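Local atomic coordinates of putative isomerase (Sinorhizobium meliloti, PDB entry 2PPG), a protein that is a putative isomerase of the enolase superfamily, related to mandelate racemase and muconate lactonizing enzyme. Residues T320-L331 with H343-N353. Numbering follows the deposited sequence.
Sequences TIGAGIFLAASL and HEFQHSIFEPN
His343 NE2 and Ser330 OG are hydrogen-bonded, 2.7 Å apart, with the hydroxyl close to the plane of the imidazole ring. Leu331 lies over one face of the same ring. Its CD2 stands 4.0 Å from the ring centroid and 14° off the normal, a CH-pi contact. Leu327 reaches the ring obliquely, with CD1 3.7 Å from His343 CE1. Its other methyl, CD2, meets the edge of the Phe350 ring, 3.7 Å from CD1 of that phenylalanine. Leu327 thus bridges the histidine and the short helix 347-350.

A second patch sets the loop 320-323 against helix 347-350 and Asn353 beyond it. Ile349 places CD1 3.6 Å from the backbone N of Ile321 and also against Thr320 O. The two isoleucine side chains cross at about a right angle. Further along, Asn353 ND2 lies 2.9 Å from Gly322 O.

The contact belongs to the TIM-barrel-like C-terminal domain of the enolase superfamily. Strand 343-345 pairs in parallel with strand 155-161 in the barrel wall, and helix 325-336 packs outside it.

Several bonds position these groups. His343 CG is anti to the backbone N (chi1 -166°), which carries the ring toward the helix. ND1 then donates to Glu344 O at 2.9 Å, so both ring nitrogens are engaged and the ring's rotation is fixed. Gly324 sits at the N-cap position of helix 325-336, and the Glu70 carboxylate accepts from Ala323 N and Phe326 N. Gln346, the N-cap of helix 347-350, bonds through NE2 to Ala319 O, just ahead of Thr320.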
ATOM      1  N   THR A 320     -32.667 -20.342  -6.398  1.00 40.12           N
ATOM      2  CA  THR A 320     -33.786 -19.504  -5.999  1.00 39.75           C
ATOM      3  C   THR A 320     -35.150 -19.943  -6.561  1.00 42.30           C
ATOM      4  O   THR A 320     -35.313 -21.074  -7.021  1.00 42.37           O
ATOM      5  CB  THR A 320     -33.496 -18.037  -6.357  1.00 40.82           C
ATOM      6  OG1 THR A 320     -34.496 -17.193  -5.779  1.00 38.36           O
ATOM      7  CG2 THR A 320     -33.446 -17.845  -7.893  1.00 41.58           C
ATOM      8  N   ILE A 321     -36.135 -19.048  -6.472  1.00 43.67           N
ATOM      9  CA  ILE A 321     -37.452 -19.241  -7.066  1.00 40.82           C
ATOM     10  C   ILE A 321     -37.315 -19.279  -8.571  1.00 38.49           C
ATOM     11  O   ILE A 321     -36.669 -18.418  -9.155  1.00 39.32           O
ATOM     12  CB  ILE A 321     -38.377 -18.053  -6.705  1.00 44.44           C
ATOM     13  CG1 ILE A 321     -38.760 -18.106  -5.219  1.00 43.52           C
ATOM     14  CG2 ILE A 321     -39.603 -17.984  -7.648  1.00 40.21           C
ATOM     15  CD1 ILE A 321     -39.031 -16.755  -4.616  1.00 43.54           C
ATOM     16  N   GLY A 322     -37.916 -20.280  -9.197  1.00 36.11           N
ATOM     17  CA  GLY A 322     -37.903 -20.380 -10.651  1.00 35.64           C
ATOM     18  C   GLY A 322     -38.422 -21.734 -11.067  1.00 35.89           C
ATOM     19  O   GLY A 322     -38.571 -22.623 -10.231  1.00 33.32           O
ATOM     20  N   ALA A 323     -38.693 -21.892 -12.359  1.00 35.34           N
ATOM     21  CA  ALA A 323     -39.250 -23.138 -12.875  1.00 32.96           C
ATOM     22  C   ALA A 323     -38.261 -24.288 -12.745  1.00 33.99           C
ATOM     23  O   ALA A 323     -38.640 -25.401 -12.371  1.00 36.11           O
ATOM     24  CB  ALA A 323     -39.669 -22.975 -14.326  1.00 31.76           C
ATOM     25  N   GLY A 324     -36.993 -24.023 -13.052  1.00 30.95           N
ATOM     26  CA  GLY A 324     -35.997 -25.084 -13.049  1.00 26.36           C
ATOM     27  C   GLY A 324     -35.069 -25.026 -14.242  1.00 28.65           C
ATOM     28  O   GLY A 324     -34.029 -25.702 -14.261  1.00 31.73           O
ATOM     29  N   ILE A 325     -35.448 -24.228 -15.240  1.00 23.79           N
ATOM     30  CA  ILE A 325     -34.647 -24.063 -16.443  1.00 22.44           C
ATOM     31  C   ILE A 325     -33.302 -23.417 -16.125  1.00 24.13           C
ATOM     32  O   ILE A 325     -32.252 -23.969 -16.450  1.00 28.45           O
ATOM     33  CB  ILE A 325     -35.390 -23.209 -17.506  1.00 20.11           C
ATOM     34  CG1 ILE A 325     -36.681 -23.898 -17.937  1.00 17.66           C
ATOM     35  CG2 ILE A 325     -34.509 -22.935 -18.677  1.00 13.28           C
ATOM     36  CD1 ILE A 325     -36.470 -25.267 -18.462  1.00 19.67           C
ATOM     37  N   PHE A 326     -33.306 -22.252 -15.490  1.00 23.66           N
ATOM     38  CA  PHE A 326     -32.021 -21.656 -15.199  1.00 22.17           C
ATOM     39  C   PHE A 326     -31.301 -22.403 -14.076  1.00 24.93           C
ATOM     40  O   PHE A 326     -30.071 -22.430 -14.044  1.00 29.73           O
ATOM     41  CB  PHE A 326     -32.070 -20.125 -15.025  1.00 21.14           C
ATOM     42  CG  PHE A 326     -32.835 -19.645 -13.827  1.00 22.70           C
ATOM     43  CD1 PHE A 326     -32.499 -20.070 -12.534  1.00 19.98           C
ATOM     44  CD2 PHE A 326     -33.842 -18.703 -13.982  1.00 19.11           C
ATOM     45  CE1 PHE A 326     -33.194 -19.604 -11.435  1.00 19.46           C
ATOM     46  CE2 PHE A 326     -34.551 -18.227 -12.877  1.00 22.84           C
ATOM     47  CZ  PHE A 326     -34.233 -18.678 -11.603  1.00 20.98           C
ATOM     48  N   LEU A 327     -32.047 -23.075 -13.204  1.00 23.89           N
ATOM     49  CA  LEU A 327     -31.392 -23.983 -12.251  1.00 27.73           C
ATOM     50  C   LEU A 327     -30.681 -25.136 -12.975  1.00 29.85           C
ATOM     51  O   LEU A 327     -29.610 -25.583 -12.563  1.00 30.40           O
ATOM     52  CB  LEU A 327     -32.387 -24.538 -11.237  1.00 23.94           C
ATOM     53  CG  LEU A 327     -31.925 -25.677 -10.325  1.00 25.45           C
ATOM     54  CD1 LEU A 327     -30.872 -25.210  -9.337  1.00 25.93           C
ATOM     55  CD2 LEU A 327     -33.109 -26.235  -9.571  1.00 27.07           C
ATOM     56  N   ALA A 328     -31.264 -25.611 -14.068  1.00 29.28           N
ATOM     57  CA  ALA A 328     -30.615 -26.677 -14.815  1.00 29.98           C
ATOM     58  C   ALA A 328     -29.334 -26.157 -15.481  1.00 29.92           C
ATOM     59  O   ALA A 328     -28.316 -26.861 -15.535  1.00 29.59           O
ATOM     60  CB  ALA A 328     -31.553 -27.265 -15.824  1.00 27.35           C
ATOM     61  N   ALA A 329     -29.371 -24.916 -15.959  1.00 28.32           N
ATOM     62  CA  ALA A 329     -28.150 -24.274 -16.437  1.00 28.76           C
ATOM     63  C   ALA A 329     -27.121 -24.264 -15.307  1.00 27.94           C
ATOM     64  O   ALA A 329     -25.961 -24.611 -15.503  1.00 32.27           O
ATOM     65  CB  ALA A 329     -28.440 -22.869 -16.919  1.00 26.77           C
ATOM     66  N   SER A 330     -27.555 -23.904 -14.110  1.00 28.02           N
ATOM     67  CA  SER A 330     -26.647 -23.849 -12.968  1.00 28.75           C
ATOM     68  C   SER A 330     -25.926 -25.177 -12.708  1.00 30.09           C
ATOM     69  O   SER A 330     -24.721 -25.203 -12.421  1.00 29.63           O
ATOM     70  CB  SER A 330     -27.387 -23.391 -11.716  1.00 25.81           C
ATOM     71  OG  SER A 330     -26.459 -23.006 -10.733  1.00 20.94           O
ATOM     72  N   LEU A 331     -26.666 -26.274 -12.837  1.00 29.68           N
ATOM     73  CA  LEU A 331     -26.113 -27.614 -12.659  1.00 27.93           C
ATOM     74  C   LEU A 331     -25.153 -28.024 -13.766  1.00 26.64           C
ATOM     75  O   LEU A 331     -24.125 -28.634 -13.498  1.00 26.10           O
ATOM     76  CB  LEU A 331     -27.245 -28.628 -12.557  1.00 30.25           C
ATOM     77  CG  LEU A 331     -28.131 -28.445 -11.329  1.00 29.70           C
ATOM     78  CD1 LEU A 331     -29.090 -29.610 -11.270  1.00 24.11           C
ATOM     79  CD2 LEU A 331     -27.285 -28.337 -10.046  1.00 30.03           C
ATOM     80  N   HIS A 343     -23.827 -26.794  -3.862  1.00 29.90           N
ATOM     81  CA  HIS A 343     -24.826 -26.015  -4.583  1.00 27.09           C
ATOM     82  C   HIS A 343     -26.059 -25.892  -3.707  1.00 29.06           C
ATOM     83  O   HIS A 343     -26.548 -26.888  -3.181  1.00 32.24           O
ATOM     84  CB  HIS A 343     -25.172 -26.717  -5.897  1.00 22.53           C
ATOM     85  CG  HIS A 343     -25.921 -25.873  -6.877  1.00 23.15           C
ATOM     86  ND1 HIS A 343     -27.228 -25.469  -6.678  1.00 21.29           N
ATOM     87  CD2 HIS A 343     -25.561 -25.393  -8.093  1.00 24.27           C
ATOM     88  CE1 HIS A 343     -27.630 -24.763  -7.720  1.00 22.87           C
ATOM     89  NE2 HIS A 343     -26.637 -24.698  -8.592  1.00 22.34           N
ATOM     90  N   GLU A 344     -26.554 -24.670  -3.539  1.00 31.70           N
ATOM     91  CA  GLU A 344     -27.781 -24.429  -2.775  1.00 33.55           C
ATOM     92  C   GLU A 344     -28.961 -25.248  -3.312  1.00 30.08           C
ATOM     93  O   GLU A 344     -29.108 -25.431  -4.522  1.00 25.22           O
ATOM     94  CB  GLU A 344     -28.133 -22.939  -2.793  1.00 32.72           C
ATOM     95  CG  GLU A 344     -29.259 -22.557  -1.854  1.00 36.91           C
ATOM     96  CD  GLU A 344     -29.567 -21.062  -1.832  1.00 40.13           C
ATOM     97  OE1 GLU A 344     -29.206 -20.345  -2.789  1.00 44.10           O
ATOM     98  OE2 GLU A 344     -30.184 -20.599  -0.851  1.00 42.28           O
ATOM     99  N   PHE A 345     -29.798 -25.732  -2.402  1.00 31.39           N
ATOM    100  CA  PHE A 345     -31.004 -26.474  -2.774  1.00 32.63           C
ATOM    101  C   PHE A 345     -32.218 -25.995  -1.980  1.00 34.60           C
ATOM    102  O   PHE A 345     -32.346 -26.250  -0.768  1.00 34.53           O
ATOM    103  CB  PHE A 345     -30.772 -27.974  -2.593  1.00 34.93           C
ATOM    104  CG  PHE A 345     -32.023 -28.815  -2.652  1.00 38.77           C
ATOM    105  CD1 PHE A 345     -32.840 -28.820  -3.782  1.00 37.70           C
ATOM    106  CD2 PHE A 345     -32.358 -29.646  -1.592  1.00 37.51           C
ATOM    107  CE1 PHE A 345     -33.970 -29.626  -3.833  1.00 35.80           C
ATOM    108  CE2 PHE A 345     -33.493 -30.453  -1.648  1.00 35.08           C
ATOM    109  CZ  PHE A 345     -34.295 -30.438  -2.764  1.00 33.09           C
ATOM    110  N   GLN A 346     -33.092 -25.284  -2.688  1.00 33.84           N
ATOM    111  CA  GLN A 346     -34.371 -24.834  -2.176  1.00 35.61           C
ATOM    112  C   GLN A 346     -35.385 -25.963  -2.306  1.00 37.65           C
ATOM    113  O   GLN A 346     -36.118 -26.038  -3.288  1.00 42.18           O
ATOM    114  CB  GLN A 346     -34.864 -23.633  -2.985  1.00 35.79           C
ATOM    115  CG  GLN A 346     -33.899 -22.447  -3.052  1.00 38.55           C
ATOM    116  CD  GLN A 346     -34.162 -21.412  -1.973  1.00 37.76           C
ATOM    117  OE1 GLN A 346     -35.185 -21.462  -1.299  1.00 40.44           O
ATOM    118  NE2 GLN A 346     -33.234 -20.473  -1.802  1.00 35.16           N
ATOM    119  N   HIS A 347     -35.419 -26.837  -1.311  1.00 40.04           N
ATOM    120  CA  HIS A 347     -36.380 -27.935  -1.253  1.00 42.58           C
ATOM    121  C   HIS A 347     -37.829 -27.474  -1.451  1.00 40.73           C
ATOM    122  O   HIS A 347     -38.576 -28.058  -2.232  1.00 43.34           O
ATOM    123  CB  HIS A 347     -36.234 -28.658   0.086  1.00 42.72           C
ATOM    124  CG  HIS A 347     -36.335 -27.745   1.262  1.00 44.09           C
ATOM    125  ND1 HIS A 347     -37.482 -27.630   2.014  1.00 45.03           N
ATOM    126  CD2 HIS A 347     -35.451 -26.862   1.784  1.00 46.63           C
ATOM    127  CE1 HIS A 347     -37.294 -26.731   2.963  1.00 47.88           C
ATOM    128  NE2 HIS A 347     -36.070 -26.250   2.848  1.00 49.33           N
ATOM    129  N   SER A 348     -38.206 -26.413  -0.751  1.00 42.27           N
ATOM    130  CA  SER A 348     -39.572 -25.894  -0.772  1.00 44.42           C
ATOM    131  C   SER A 348     -40.031 -25.400  -2.156  1.00 44.29           C
ATOM    132  O   SER A 348     -41.227 -25.220  -2.392  1.00 44.04           O
ATOM    133  CB  SER A 348     -39.704 -24.782   0.273  1.00 45.23           C
ATOM    134  OG  SER A 348     -38.506 -24.021   0.352  1.00 47.04           O
ATOM    135  N   ILE A 349     -39.074 -25.182  -3.059  1.00 45.05           N
ATOM    136  CA  ILE A 349     -39.365 -24.777  -4.439  1.00 45.88           C
ATOM    137  C   ILE A 349     -39.242 -25.965  -5.391  1.00 43.81           C
ATOM    138  O   ILE A 349     -40.116 -26.208  -6.218  1.00 45.56           O
ATOM    139  CB  ILE A 349     -38.415 -23.648  -4.917  1.00 47.62           C
ATOM    140  CG1 ILE A 349     -38.605 -22.385  -4.075  1.00 48.22           C
ATOM    141  CG2 ILE A 349     -38.636 -23.331  -6.404  1.00 48.96           C
ATOM    142  CD1 ILE A 349     -37.385 -21.458  -4.088  1.00 50.70           C
ATOM    143  N   PHE A 350     -38.147 -26.700  -5.257  1.00 41.11           N
ATOM    144  CA  PHE A 350     -37.818 -27.788  -6.163  1.00 40.71           C
ATOM    145  C   PHE A 350     -38.907 -28.850  -6.201  1.00 40.74           C
ATOM    146  O   PHE A 350     -39.314 -29.272  -7.280  1.00 41.01           O
ATOM    147  CB  PHE A 350     -36.467 -28.416  -5.769  1.00 39.50           C
ATOM    148  CG  PHE A 350     -35.891 -29.349  -6.810  1.00 37.47           C
ATOM    149  CD1 PHE A 350     -35.127 -28.853  -7.854  1.00 35.67           C
ATOM    150  CD2 PHE A 350     -36.113 -30.723  -6.739  1.00 36.92           C
ATOM    151  CE1 PHE A 350     -34.594 -29.704  -8.820  1.00 37.01           C
ATOM    152  CE2 PHE A 350     -35.593 -31.580  -7.696  1.00 38.84           C
ATOM    153  CZ  PHE A 350     -34.831 -31.070  -8.744  1.00 38.14           C
ATOM    154  N   GLU A 351     -39.375 -29.275  -5.030  1.00 42.50           N
ATOM    155  CA  GLU A 351     -40.337 -30.378  -4.956  1.00 46.86           C
ATOM    156  C   GLU A 351     -41.677 -30.141  -5.642  1.00 46.75           C
ATOM    157  O   GLU A 351     -42.081 -30.936  -6.487  1.00 45.54           O
ATOM    158  CB  GLU A 351     -40.555 -30.860  -3.523  1.00 51.86           C
ATOM    159  CG  GLU A 351     -40.023 -32.265  -3.282  1.00 58.23           C
ATOM    160  CD  GLU A 351     -38.522 -32.274  -3.096  1.00 60.40           C
ATOM    161  OE1 GLU A 351     -37.996 -31.232  -2.649  1.00 63.40           O
ATOM    162  OE2 GLU A 351     -37.873 -33.308  -3.386  1.00 58.16           O
ATOM    163  N   PRO A 352     -42.380 -29.055  -5.275  1.00 48.22           N
ATOM    164  CA  PRO A 352     -43.644 -28.824  -5.969  1.00 49.06           C
ATOM    165  C   PRO A 352     -43.451 -28.466  -7.447  1.00 51.03           C
ATOM    166  O   PRO A 352     -44.415 -28.481  -8.212  1.00 56.08           O
ATOM    167  CB  PRO A 352     -44.266 -27.646  -5.202  1.00 47.63           C
ATOM    168  CG  PRO A 352     -43.125 -26.962  -4.541  1.00 48.15           C
ATOM    169  CD  PRO A 352     -42.104 -28.026  -4.251  1.00 49.10           C
ATOM    170  N   ASN A 353     -42.225 -28.159  -7.852  1.00 49.34           N
ATOM    171  CA  ASN A 353     -42.000 -27.701  -9.215  1.00 49.10           C
ATOM    172  C   ASN A 353     -41.648 -28.826 -10.176  1.00 48.88           C
ATOM    173  O   ASN A 353     -41.527 -28.602 -11.385  1.00 48.10           O
ATOM    174  CB  ASN A 353     -40.944 -26.594  -9.258  1.00 49.21           C
ATOM    175  CG  ASN A 353     -41.500 -25.241  -8.856  1.00 48.53           C
ATOM    176  OD1 ASN A 353     -42.658 -25.116  -8.458  1.00 46.70           O
ATOM    177  ND2 ASN A 353     -40.673 -24.217  -8.960  1.00 49.22           N
TER